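Local structure of CyaB (Pseudomonas aeruginosa, 3R5G) at residues L40-K45 against K93-Q98; D77-V82 against D166-R171; S143-A148 against V185-V190. The protein is an adenylyl cyclase that probably converts ATP to cyclic AMP, the chain here being the catalytic domain of a longer membrane protein. One frame throughout, in Å; residues are numbered along the deposited sequence.

Contact 1. Residues L40-K45 against K93-Q98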
ATOM      1  N   LEU A  40      11.106 -11.308   4.187  1.00 14.13           N
ATOM      2  CA  LEU A  40      11.439  -9.913   4.107  1.00 14.77           C
ATOM      3  C   LEU A  40      12.946  -9.663   4.370  1.00 14.17           C
ATOM      4  O   LEU A  40      13.560  -8.804   3.793  1.00 14.41           O
ATOM      5  CB  LEU A  40      10.552  -9.119   5.097  1.00 13.03           C
ATOM      6  CG  LEU A  40       9.083  -9.064   4.719  1.00 13.47           C
ATOM      7  CD1 LEU A  40       8.277  -8.412   5.891  1.00 14.48           C
ATOM      8  CD2 LEU A  40       8.773  -8.351   3.367  1.00 13.73           C
ATOM      9  N   ASN A  41      13.550 -10.453   5.285  1.00 14.15           N
ATOM     10  CA  ASN A  41      14.967 -10.288   5.564  1.00 16.38           C
ATOM     11  C   ASN A  41      15.805 -10.696   4.317  1.00 13.74           C
ATOM     12  O   ASN A  41      16.700  -9.981   3.950  1.00 16.05           O
ATOM     13  CB  ASN A  41      15.369 -11.205   6.739  1.00 16.86           C
ATOM     14  CG  ASN A  41      16.632 -10.740   7.390  1.00 21.55           C
ATOM     15  OD1 ASN A  41      16.808  -9.573   7.736  1.00 22.03           O
ATOM     16  ND2 ASN A  41      17.601 -11.650   7.439  1.00 25.59           N
ATOM     17  N   GLU A  42      15.358 -11.789   3.674  1.00 14.96           N
ATOM     18  CA  GLU A  42      16.111 -12.248   2.452  1.00 15.82           C
ATOM     19  C   GLU A  42      15.964 -11.269   1.326  1.00 14.83           C
ATOM     20  O   GLU A  42      16.941 -10.913   0.696  1.00 16.26           O
ATOM     21  CB  GLU A  42      15.680 -13.605   1.946  1.00 15.72           C
ATOM     22  CG  GLU A  42      16.034 -14.754   2.950  1.00 19.99           C
ATOM     23  CD  GLU A  42      17.551 -14.916   3.051  1.00 28.36           C
ATOM     24  OE1 GLU A  42      18.173 -15.254   2.023  1.00 26.10           O
ATOM     25  OE2 GLU A  42      18.150 -14.635   4.123  1.00 31.45           O
ATOM     26  N   MET A  43      14.733 -10.732   1.182  1.00 15.04           N
ATOM     27  CA  MET A  43      14.561  -9.680   0.141  1.00 16.32           C
ATOM     28  C   MET A  43      15.342  -8.426   0.422  1.00 15.74           C
ATOM     29  O   MET A  43      15.906  -7.804  -0.468  1.00 14.93           O
ATOM     30  CB  MET A  43      13.087  -9.323  -0.047  1.00 13.58           C
ATOM     31  CG  MET A  43      12.253 -10.421  -0.561  1.00 14.73           C
ATOM     32  SD  MET A  43      12.781 -11.143  -2.119  1.00 16.66           S
ATOM     33  CE  MET A  43      13.535 -12.686  -1.577  1.00 22.48           C
ATOM     34  N   SER A  44      15.399  -7.995   1.699  1.00 15.10           N
ATOM     35  CA  SER A  44      16.190  -6.884   2.081  1.00 15.98           C
ATOM     36  C   SER A  44      17.691  -7.049   1.734  1.00 14.98           C
ATOM     37  O   SER A  44      18.309  -6.111   1.226  1.00 17.05           O
ATOM     38  CB  SER A  44      15.977  -6.664   3.590  1.00 16.56           C
ATOM     39  OG  SER A  44      16.888  -5.681   3.984  1.00 28.23           O
ATOM     40  N   LYS A  45      18.249  -8.224   1.993  1.00 15.37           N
ATOM     41  CA  LYS A  45      19.602  -8.458   1.648  1.00 15.14           C
ATOM     42  C   LYS A  45      19.868  -8.350   0.131  1.00 14.81           C
ATOM     43  O   LYS A  45      20.842  -7.791  -0.270  1.00 15.23           O
ATOM     44  CB  LYS A  45      19.989  -9.873   2.073  1.00 15.20           C
ATOM     45  CG  LYS A  45      20.028 -10.024   3.629  1.00 20.53           C
ATOM     46  CD  LYS A  45      20.659 -11.313   3.966  1.00 22.57           C
ATOM     47  CE  LYS A  45      20.931 -11.287   5.472  1.00 29.43           C
ATOM     48  NZ  LYS A  45      20.703 -12.570   6.199  1.00 35.70           N
ATOM     49  N   LYS A  93      12.881 -19.488  -5.536  1.00 16.47           N
ATOM     50  CA  LYS A  93      12.881 -20.982  -5.723  1.00 18.52           C
ATOM     51  C   LYS A  93      13.554 -21.637  -4.535  1.00 18.70           C
ATOM     52  O   LYS A  93      13.122 -22.710  -4.054  1.00 22.79           O
ATOM     53  CB  LYS A  93      13.658 -21.395  -6.969  1.00 19.44           C
ATOM     54  CG  LYS A  93      13.061 -20.772  -8.209  1.00 24.18           C
ATOM     55  CD  LYS A  93      13.849 -21.261  -9.428  1.00 30.13           C
ATOM     56  CE  LYS A  93      13.201 -20.809 -10.737  1.00 36.85           C
ATOM     57  NZ  LYS A  93      12.534 -19.455 -10.574  1.00 44.13           N
ATOM     58  N   VAL A  94      14.632 -21.030  -4.069  1.00 19.54           N
ATOM     59  CA  VAL A  94      15.326 -21.537  -2.886  1.00 19.67           C
ATOM     60  C   VAL A  94      14.398 -21.456  -1.666  1.00 19.81           C
ATOM     61  O   VAL A  94      14.282 -22.413  -0.885  1.00 19.05           O
ATOM     62  CB  VAL A  94      16.539 -20.736  -2.657  1.00 20.57           C
ATOM     63  CG1 VAL A  94      17.351 -21.289  -1.491  1.00 20.87           C
ATOM     64  CG2 VAL A  94      17.459 -20.753  -3.941  1.00 21.78           C
ATOM     65  N   LEU A  95      13.754 -20.288  -1.447  1.00 18.83           N
ATOM     66  CA  LEU A  95      12.926 -20.177  -0.298  1.00 18.57           C
ATOM     67  C   LEU A  95      11.791 -21.167  -0.327  1.00 18.26           C
ATOM     68  O   LEU A  95      11.418 -21.684   0.751  1.00 19.76           O
ATOM     69  CB  LEU A  95      12.428 -18.719  -0.137  1.00 18.32           C
ATOM     70  CG  LEU A  95      13.538 -17.695   0.120  1.00 17.51           C
ATOM     71  CD1 LEU A  95      12.853 -16.270   0.093  1.00 18.39           C
ATOM     72  CD2 LEU A  95      14.357 -17.905   1.430  1.00 24.13           C
ATOM     73  N   ARG A  96      11.176 -21.368  -1.490  1.00 19.39           N
ATOM     74  CA  ARG A  96      10.072 -22.343  -1.602  1.00 21.35           C
ATOM     75  C   ARG A  96      10.561 -23.743  -1.202  1.00 22.14           C
ATOM     76  O   ARG A  96       9.811 -24.487  -0.602  1.00 23.08           O
ATOM     77  CB  ARG A  96       9.434 -22.419  -2.980  1.00 21.73           C
ATOM     78  CG  ARG A  96       8.481 -21.264  -3.269  1.00 26.13           C
ATOM     79  CD  ARG A  96       7.586 -21.634  -4.450  1.00 30.71           C
ATOM     80  NE  ARG A  96       8.429 -21.618  -5.637  1.00 29.93           N
ATOM     81  CZ  ARG A  96       8.716 -20.516  -6.338  1.00 29.45           C
ATOM     82  NH1 ARG A  96       9.550 -20.580  -7.364  1.00 27.58           N
ATOM     83  NH2 ARG A  96       8.140 -19.374  -6.008  1.00 23.66           N
ATOM     84  N   GLN A  97      11.780 -24.093  -1.597  1.00 22.04           N
ATOM     85  CA  GLN A  97      12.312 -25.458  -1.275  1.00 24.85           C
ATOM     86  C   GLN A  97      12.468 -25.544   0.249  1.00 24.70           C
ATOM     87  O   GLN A  97      12.154 -26.558   0.908  1.00 27.52           O
ATOM     88  CB  GLN A  97      13.699 -25.672  -1.899  1.00 25.61           C
ATOM     89  CG  GLN A  97      13.748 -25.705  -3.451  1.00 35.03           C
ATOM     90  CD  GLN A  97      15.160 -25.426  -4.048  1.00 41.64           C
ATOM     91  OE1 GLN A  97      16.192 -25.919  -3.538  1.00 45.53           O
ATOM     92  NE2 GLN A  97      15.202 -24.633  -5.146  1.00 41.72           N
ATOM     93  N   GLN A  98      12.953 -24.483   0.851  1.00 22.97           N
ATOM     94  CA  GLN A  98      13.067 -24.475   2.295  1.00 23.38           C
ATOM     95  C   GLN A  98      11.707 -24.590   2.953  1.00 25.34           C
ATOM     96  O   GLN A  98      11.525 -25.353   3.941  1.00 27.80           O
ATOM     97  CB  GLN A  98      13.802 -23.246   2.830  1.00 22.21           C
ATOM     98  CG  GLN A  98      15.172 -23.187   2.338  1.00 21.29           C
ATOM     99  CD  GLN A  98      15.919 -21.957   2.753  1.00 26.80           C
ATOM    100  OE1 GLN A  98      15.339 -21.005   3.344  1.00 28.63           O
ATOM    101  NE2 GLN A  98      17.225 -21.972   2.503  1.00 22.38           N
TER
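L95 reaches out from helix 74-100 and spreads its two methyl branches over two neighbouring side chains of helix 29-50. CD2 meets the aliphatic part of E42, 3.9 Å from CG of that glutamate, while CD1 of L95 lies 4.0 Å from CE of M43. The leucine and the methionine run past one another in opposite directions, whereas the glutamate crosses the leucine at a slant. M43 arrives at the leucine through its bends: its first bond from the backbone points aside, and the turn at chi2 (-57°), followed by chi3 at 104°, swings the terminal methyl back toward helix 74-100. The backbones stay well separated, with CA of E42 and CA of L95 9.0 Å apart, so the helices meet here through side chains. Both belong to the class III nucleotidyl cyclase domain, in which helices pack against a central sheet; helix 29-50 also lies on strand 53-58, through L40 on F57 and S44 on I54. One turn earlier on the same helix, N38 and Y39 give L95 further cover. E42 bends at chi2 (-67°), and its OE1 is hydrogen-bonded by H91 of helix 74-100, a polar link beside the apolar one. K45 NZ stands at a long salt-bridge distance, 3.9 Å, from OE2 of E42. Beyond these, N41 OD1 accepts a hydrogen bond from the backbone N of D127 of the second subunit.

Contact 2. Residues D77-V82 against D166-R171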
ATOM      1  N   ASP A  77      20.612   2.569 -13.073  1.00 12.55           N
ATOM      2  CA  ASP A  77      19.649   2.461 -11.976  1.00 13.07           C
ATOM      3  C   ASP A  77      18.525   1.469 -12.388  1.00 11.20           C
ATOM      4  O   ASP A  77      18.093   0.661 -11.585  1.00 11.44           O
ATOM      5  CB  ASP A  77      19.021   3.831 -11.566  1.00 12.28           C
ATOM      6  CG  ASP A  77      19.994   4.809 -10.922  1.00 15.56           C
ATOM      7  OD1 ASP A  77      21.053   4.409 -10.430  1.00 14.70           O
ATOM      8  OD2 ASP A  77      19.664   5.985 -10.896  1.00 17.29           O
ATOM      9  N   ALA A  78      18.084   1.614 -13.611  1.00 10.75           N
ATOM     10  CA  ALA A  78      17.021   0.702 -14.127  1.00 10.40           C
ATOM     11  C   ALA A  78      17.542  -0.708 -14.287  1.00 10.21           C
ATOM     12  O   ALA A  78      16.816  -1.661 -13.893  1.00  9.61           O
ATOM     13  CB  ALA A  78      16.511   1.227 -15.472  1.00 10.79           C
ATOM     14  N   VAL A  79      18.739  -0.883 -14.865  1.00  9.86           N
ATOM     15  CA  VAL A  79      19.301  -2.226 -14.947  1.00  9.09           C
ATOM     16  C   VAL A  79      19.420  -2.827 -13.526  1.00  7.66           C
ATOM     17  O   VAL A  79      19.152  -4.019 -13.319  1.00  8.98           O
ATOM     18  CB  VAL A  79      20.643  -2.204 -15.627  1.00  9.09           C
ATOM     19  CG1 VAL A  79      21.378  -3.544 -15.540  1.00 12.69           C
ATOM     20  CG2 VAL A  79      20.372  -1.850 -17.107  1.00 11.22           C
ATOM     21  N   ALA A  80      19.898  -2.018 -12.537  1.00  9.38           N
ATOM     22  CA  ALA A  80      20.023  -2.561 -11.205  1.00  9.76           C
ATOM     23  C   ALA A  80      18.681  -3.032 -10.579  1.00  8.46           C
ATOM     24  O   ALA A  80      18.571  -4.153  -9.991  1.00  9.15           O
ATOM     25  CB  ALA A  80      20.696  -1.493 -10.283  1.00 10.89           C
ATOM     26  N   ALA A  81      17.609  -2.209 -10.821  1.00  7.17           N
ATOM     27  CA  ALA A  81      16.326  -2.548 -10.234  1.00  8.30           C
ATOM     28  C   ALA A  81      15.847  -3.862 -10.902  1.00  8.55           C
ATOM     29  O   ALA A  81      15.312  -4.690 -10.228  1.00  7.88           O
ATOM     30  CB  ALA A  81      15.306  -1.447 -10.571  1.00  8.50           C
ATOM     31  N   VAL A  82      15.894  -3.946 -12.216  1.00  7.62           N
ATOM     32  CA  VAL A  82      15.337  -5.188 -12.858  1.00  7.56           C
ATOM     33  C   VAL A  82      16.184  -6.396 -12.529  1.00  7.92           C
ATOM     34  O   VAL A  82      15.629  -7.503 -12.361  1.00  9.03           O
ATOM     35  CB  VAL A  82      15.241  -4.898 -14.335  1.00  7.77           C
ATOM     36  CG1 VAL A  82      14.674  -6.111 -15.173  1.00 10.46           C
ATOM     37  CG2 VAL A  82      14.198  -3.780 -14.549  1.00  9.53           C
ATOM     38  N   ASP A 166      19.117  -3.270 -24.157  1.00 14.17           N
ATOM     39  CA  ASP A 166      20.329  -3.849 -24.732  1.00 17.55           C
ATOM     40  C   ASP A 166      20.976  -4.870 -23.846  1.00 16.91           C
ATOM     41  O   ASP A 166      21.793  -5.615 -24.325  1.00 19.19           O
ATOM     42  CB  ASP A 166      21.312  -2.708 -24.999  1.00 19.23           C
ATOM     43  CG  ASP A 166      21.400  -1.685 -23.823  1.00 27.08           C
ATOM     44  OD1 ASP A 166      20.382  -1.275 -23.084  1.00 34.23           O
ATOM     45  OD2 ASP A 166      22.548  -1.149 -23.701  1.00 40.11           O
ATOM     46  N   VAL A 167      20.620  -4.920 -22.555  1.00 13.66           N
ATOM     47  CA  VAL A 167      21.265  -5.827 -21.633  1.00 15.91           C
ATOM     48  C   VAL A 167      20.327  -6.817 -20.897  1.00 15.20           C
ATOM     49  O   VAL A 167      20.808  -7.767 -20.337  1.00 17.12           O
ATOM     50  CB  VAL A 167      22.204  -5.105 -20.702  1.00 19.77           C
ATOM     51  CG1 VAL A 167      23.048  -4.058 -21.486  1.00 25.95           C
ATOM     52  CG2 VAL A 167      21.454  -4.381 -19.699  1.00 20.09           C
ATOM     53  N   ILE A 168      19.024  -6.564 -20.893  1.00 11.92           N
ATOM     54  CA  ILE A 168      18.108  -7.473 -20.265  1.00 10.86           C
ATOM     55  C   ILE A 168      17.056  -7.866 -21.298  1.00  8.95           C
ATOM     56  O   ILE A 168      16.471  -7.067 -21.995  1.00 11.44           O
ATOM     57  CB  ILE A 168      17.404  -6.812 -19.024  1.00 11.06           C
ATOM     58  CG1 ILE A 168      18.489  -6.650 -17.934  1.00 13.18           C
ATOM     59  CG2 ILE A 168      16.166  -7.644 -18.584  1.00 13.09           C
ATOM     60  CD1 ILE A 168      17.986  -5.951 -16.630  1.00 16.10           C
ATOM     61  N   MET A 169      16.787  -9.163 -21.334  1.00  9.60           N
ATOM     62  CA  MET A 169      15.865  -9.719 -22.338  1.00  9.75           C
ATOM     63  C   MET A 169      14.405  -9.555 -21.885  1.00 10.73           C
ATOM     64  O   MET A 169      14.044  -9.859 -20.733  1.00 10.51           O
ATOM     65  CB  MET A 169      16.091 -11.223 -22.454  1.00  9.82           C
ATOM     66  CG  MET A 169      15.444 -11.847 -23.603  1.00 12.36           C
ATOM     67  SD  MET A 169      16.248 -11.496 -25.188  1.00 14.38           S
ATOM     68  CE  MET A 169      17.820 -12.348 -24.972  1.00 16.09           C
ATOM     69  N   CYS A 170      13.561  -9.015 -22.778  1.00 11.62           N
ATOM     70  CA  CYS A 170      12.168  -8.672 -22.449  1.00 10.56           C
ATOM     71  C   CYS A 170      11.274  -9.233 -23.567  1.00 12.41           C
ATOM     72  O   CYS A 170      11.732  -9.454 -24.701  1.00 13.28           O
ATOM     73  CB  CYS A 170      11.986  -7.133 -22.398  1.00  9.20           C
ATOM     74  SG  CYS A 170      13.036  -6.389 -21.068  1.00 13.47           S
ATOM     75  N   ARG A 171       9.985  -9.276 -23.273  1.00  9.81           N
ATOM     76  CA  ARG A 171       8.965  -9.650 -24.276  1.00 10.82           C
ATOM     77  C   ARG A 171       7.773  -8.751 -24.109  1.00 11.52           C
ATOM     78  O   ARG A 171       7.255  -8.536 -23.033  1.00 11.09           O
ATOM     79  CB  ARG A 171       8.537 -11.047 -23.872  1.00 14.35           C
ATOM     80  CG  ARG A 171       7.670 -11.584 -24.900  1.00 18.72           C
ATOM     81  CD  ARG A 171       7.325 -13.062 -24.644  1.00 19.46           C
ATOM     82  NE  ARG A 171       8.152 -13.953 -23.841  1.00 32.12           N
ATOM     83  CZ  ARG A 171       8.921 -14.953 -24.287  1.00 34.66           C
ATOM     84  NH1 ARG A 171       9.511 -15.715 -23.385  1.00 32.50           N
ATOM     85  NH2 ARG A 171       9.144 -15.179 -25.581  1.00 34.43           N
TER
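V79 and V82, one turn apart on helix 74-100, face V167 and I168 in the loop that leads into strand 170-176. The helical backbone of 77-82 is regular, with A81 N bonded to D77 O and V82 N to A78 O. Opposite it the chain changes course: V167 has psi -16°, and I168 opens to an extended conformation with psi 135° as the chain heads into the strand. CA of V79 and CA of I168 are the nearest pair, 7.6 Å apart, and apolar side chains fill the interval. I168 directs its side chain at the helix, CG1 anti to the carbonyl carbon (chi1 -70°) and CD1 fully extended beyond it, which delivers that end methyl to V82. CD1 of I168 lies 3.6 Å from CG1 of V82 and 3.7 Å from CB of the same valine. The CG2 branch of I168 adds a second touch at 4.0 Å to V82 CG1. The same CD1 also reaches back along the helix, 4.0 Å from the carbonyl O of V79 and 4.3 Å from CG1 of V79. Toward the surface, V167 and V79 cross at about a right angle, their CG2 methyls 3.8 Å apart; V167 is exposed, whereas I168 and V82 are buried. Beside this outer pair D166 forms a salt bridge with K75, near the start of the helix. Helix 74-100 here lies across the sheet of the cyclase catalytic domain, packed on one face: V190 of strand 185-190 touches both V82 and I168, I164 of helix 158-164 lies on V79, and A78 and A81 meet T11 of strand 6-18.

Contact 3. Residues S143-A148 against V185-V190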
ATOM      1  N   SER A 143       3.244   0.430  -8.892  1.00 12.49           N
ATOM      2  CA  SER A 143       2.285  -0.299  -8.100  1.00 13.84           C
ATOM      3  C   SER A 143       1.184  -0.957  -8.973  1.00 14.63           C
ATOM      4  O   SER A 143       0.822  -2.133  -8.749  1.00 15.90           O
ATOM      5  CB  SER A 143       1.673   0.636  -7.050  1.00 15.74           C
ATOM      6  OG  SER A 143       0.704  -0.167  -6.351  1.00 18.39           O
ATOM      7  N   ARG A 144       0.727  -0.197  -9.937  1.00 14.09           N
ATOM      8  CA  ARG A 144      -0.312  -0.769 -10.821  1.00 15.79           C
ATOM      9  C   ARG A 144       0.232  -1.872 -11.678  1.00 15.44           C
ATOM     10  O   ARG A 144      -0.505  -2.859 -12.013  1.00 16.08           O
ATOM     11  CB  ARG A 144      -0.849   0.370 -11.696  1.00 15.54           C
ATOM     12  CG  ARG A 144      -1.695   1.418 -10.896  1.00 23.82           C
ATOM     13  CD  ARG A 144      -2.754   0.791  -9.915  1.00 34.44           C
ATOM     14  NE  ARG A 144      -3.955   1.640  -9.944  1.00 46.48           N
ATOM     15  CZ  ARG A 144      -4.992   1.590  -9.100  1.00 50.85           C
ATOM     16  NH1 ARG A 144      -5.033   0.707  -8.101  1.00 54.29           N
ATOM     17  NH2 ARG A 144      -6.009   2.440  -9.260  1.00 53.69           N
ATOM     18  N   LEU A 145       1.477  -1.775 -12.117  1.00 13.69           N
ATOM     19  CA  LEU A 145       2.044  -2.890 -12.879  1.00 14.70           C
ATOM     20  C   LEU A 145       2.151  -4.124 -11.995  1.00 14.22           C
ATOM     21  O   LEU A 145       1.963  -5.285 -12.425  1.00 13.54           O
ATOM     22  CB  LEU A 145       3.392  -2.536 -13.543  1.00 15.36           C
ATOM     23  CG  LEU A 145       3.403  -1.394 -14.548  1.00 15.95           C
ATOM     24  CD1 LEU A 145       4.802  -1.171 -15.143  1.00 23.90           C
ATOM     25  CD2 LEU A 145       2.341  -1.596 -15.621  1.00 24.89           C
ATOM     26  N   GLU A 146       2.557  -3.939 -10.719  1.00 12.66           N
ATOM     27  CA  GLU A 146       2.651  -5.049  -9.860  1.00 15.60           C
ATOM     28  C   GLU A 146       1.244  -5.702  -9.714  1.00 15.33           C
ATOM     29  O   GLU A 146       1.143  -6.943  -9.767  1.00 15.70           O
ATOM     30  CB  GLU A 146       3.251  -4.565  -8.552  1.00 15.39           C
ATOM     31  CG  GLU A 146       3.480  -5.663  -7.540  1.00 19.90           C
ATOM     32  CD  GLU A 146       2.447  -5.660  -6.440  1.00 31.73           C
ATOM     33  OE1 GLU A 146       1.285  -5.464  -6.727  1.00 31.37           O
ATOM     34  OE2 GLU A 146       2.757  -5.749  -5.200  1.00 37.36           O
ATOM     35  N   SER A 147       0.218  -4.862  -9.631  1.00 15.58           N
ATOM     36  CA  SER A 147      -1.165  -5.408  -9.375  1.00 17.42           C
ATOM     37  C   SER A 147      -1.603  -6.210 -10.598  1.00 17.93           C
ATOM     38  O   SER A 147      -2.354  -7.201 -10.441  1.00 21.54           O
ATOM     39  CB  SER A 147      -2.201  -4.314  -9.170  1.00 20.01           C
ATOM     40  OG  SER A 147      -2.017  -3.869  -7.874  1.00 28.99           O
ATOM     41  N   ALA A 148      -1.113  -5.823 -11.756  1.00 16.72           N
ATOM     42  CA  ALA A 148      -1.495  -6.459 -13.048  1.00 16.78           C
ATOM     43  C   ALA A 148      -0.686  -7.680 -13.351  1.00 17.72           C
ATOM     44  O   ALA A 148      -1.006  -8.479 -14.266  1.00 18.54           O
ATOM     45  CB  ALA A 148      -1.303  -5.451 -14.153  1.00 17.70           C
ATOM     46  N   VAL A 185      -0.892   1.932 -21.238  1.00 25.42           N
ATOM     47  CA  VAL A 185       0.540   1.818 -21.126  1.00 22.73           C
ATOM     48  C   VAL A 185       1.101   0.423 -21.585  1.00 14.14           C
ATOM     49  O   VAL A 185       0.604  -0.664 -21.225  1.00 17.64           O
ATOM     50  CB  VAL A 185       1.128   2.212 -19.702  1.00 22.84           C
ATOM     51  CG1 VAL A 185       0.296   3.396 -19.033  1.00 23.83           C
ATOM     52  CG2 VAL A 185       1.301   1.006 -18.781  1.00 25.63           C
ATOM     53  N   GLN A 186       2.132   0.659 -22.334  1.00 18.51           N
ATOM     54  CA  GLN A 186       2.908  -0.398 -22.977  1.00 15.38           C
ATOM     55  C   GLN A 186       3.614  -1.140 -21.861  1.00 18.26           C
ATOM     56  O   GLN A 186       4.264  -0.499 -21.016  1.00 19.37           O
ATOM     57  CB  GLN A 186       3.867   0.153 -23.977  1.00 17.92           C
ATOM     58  CG  GLN A 186       4.831  -0.895 -24.620  1.00 17.30           C
ATOM     59  CD  GLN A 186       4.102  -1.953 -25.370  1.00 20.98           C
ATOM     60  OE1 GLN A 186       3.326  -1.625 -26.297  1.00 19.22           O
ATOM     61  NE2 GLN A 186       4.293  -3.234 -25.002  1.00 15.61           N
ATOM     62  N   ILE A 187       3.529  -2.446 -21.876  1.00 13.94           N
ATOM     63  CA  ILE A 187       4.177  -3.301 -20.802  1.00 15.01           C
ATOM     64  C   ILE A 187       5.000  -4.413 -21.402  1.00 11.79           C
ATOM     65  O   ILE A 187       4.842  -4.809 -22.562  1.00 12.76           O
ATOM     66  CB  ILE A 187       3.236  -3.836 -19.785  1.00 15.81           C
ATOM     67  CG1 ILE A 187       2.175  -4.816 -20.445  1.00 19.52           C
ATOM     68  CG2 ILE A 187       2.606  -2.594 -18.989  1.00 20.32           C
ATOM     69  CD1 ILE A 187       1.346  -5.640 -19.511  1.00 20.99           C
ATOM     70  N   TYR A 188       6.009  -4.896 -20.663  1.00  9.68           N
ATOM     71  CA  TYR A 188       6.858  -6.017 -21.083  1.00 10.11           C
ATOM     72  C   TYR A 188       7.155  -6.951 -19.957  1.00 10.20           C
ATOM     73  O   TYR A 188       7.084  -6.488 -18.779  1.00 10.57           O
ATOM     74  CB  TYR A 188       8.246  -5.441 -21.518  1.00 10.78           C
ATOM     75  CG  TYR A 188       8.221  -4.424 -22.646  1.00 10.19           C
ATOM     76  CD1 TYR A 188       7.889  -3.114 -22.344  1.00  7.69           C
ATOM     77  CD2 TYR A 188       8.455  -4.811 -23.983  1.00  9.30           C
ATOM     78  CE1 TYR A 188       7.778  -2.151 -23.397  1.00 11.56           C
ATOM     79  CE2 TYR A 188       8.344  -3.877 -25.019  1.00 10.87           C
ATOM     80  CZ  TYR A 188       8.038  -2.562 -24.676  1.00 11.90           C
ATOM     81  OH  TYR A 188       7.958  -1.607 -25.716  1.00 17.21           O
ATOM     82  N   GLN A 189       7.329  -8.216 -20.225  1.00 10.49           N
ATOM     83  CA  GLN A 189       7.755  -9.224 -19.254  1.00  9.70           C
ATOM     84  C   GLN A 189       9.274  -9.270 -19.342  1.00 10.51           C
ATOM     85  O   GLN A 189       9.866  -9.194 -20.420  1.00 10.42           O
ATOM     86  CB  GLN A 189       7.204 -10.606 -19.645  1.00 14.25           C
ATOM     87  CG  GLN A 189       5.748 -10.728 -19.527  1.00 15.24           C
ATOM     88  CD  GLN A 189       5.234 -11.984 -20.239  1.00 18.17           C
ATOM     89  OE1 GLN A 189       5.681 -12.311 -21.344  1.00 19.66           O
ATOM     90  NE2 GLN A 189       4.239 -12.593 -19.637  1.00 18.86           N
ATOM     91  N   VAL A 190       9.947  -9.437 -18.174  1.00  8.44           N
ATOM     92  CA  VAL A 190      11.375  -9.627 -18.142  1.00  9.05           C
ATOM     93  C   VAL A 190      11.684 -11.113 -18.052  1.00  7.62           C
ATOM     94  O   VAL A 190      11.062 -11.861 -17.264  1.00 10.84           O
ATOM     95  CB  VAL A 190      11.923  -8.887 -16.849  1.00  7.81           C
ATOM     96  CG1 VAL A 190      13.396  -9.251 -16.705  1.00  9.11           C
ATOM     97  CG2 VAL A 190      11.874  -7.442 -17.050  1.00 10.78           C
TER
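L145 and I187 run antiparallel to one another, side by side, the leucine coming from helix 137-148 and the isoleucine from strand 185-190. This is helix-on-sheet packing within the class III nucleotidyl cyclase catalytic domain. L145 points at the strand, CG anti to its carbonyl carbon (chi1 -60°), and CD2 does the touching. That methyl lies 3.5 Å from CG2 of I187, a close methyl-to-methyl approach. I187 has CG1 between the backbone N and the carbonyl carbon (chi1 63°); with CG1 there, CG2 becomes the branch presented to the leucine. V185, two residues earlier and on the same face of the strand, supplies a looser neighbour, its CG2 4.2 Å from the same CD2 of L145. Thus a single leucine methyl spans two residues of the strand, and CA of L145 and CA of I187 remain 8.2 Å apart. Around this pair the sheet carries on: S157 of strand 154-157 also touches L145, and I176 of strand 170-176 packs on both V185 and I187. R144, next to L145 in the helix, sends NE to the carbonyl O of K179, in the connection between strands 170-176 and 185-190. Q186 points the other way from I187 and V185, away from the helix, and its amide is tied at both ends on that side, OE1 to Q175 and NE2 to D172. NE2 of Q186 lies over the Y188 ring, nearer its edge than its centre, 3.8 Å from the ring plane. The same NE2 donates to the backbone O of I187 at 3.0 Å, from out of the carbonyl plane and with a bent N-H...O angle of 134°.

From the N terminus, helix 29-50 enters contact 1 first, and the chain runs through strands 53-58 and 61-66 before helix 74-100 comes back to close it. The early part of that helix has meanwhile opened contact 2, so contacts 1 and 2 cross and share one helix. Helix 137-148 then opens contact 3 before segment 166-171 closes contact 2, and strand 185-190 closes contact 3 last; contacts 2 and 3 cross too. These two meet through neighbouring strands 170-176 and 185-190. Contact 1 precedes contact 3 in series, on the opposite side of the chain's centre, and joins helix to helix; contact 2 ties a helix to the loop before strand 170-176, contact 3 one to strand 185-190.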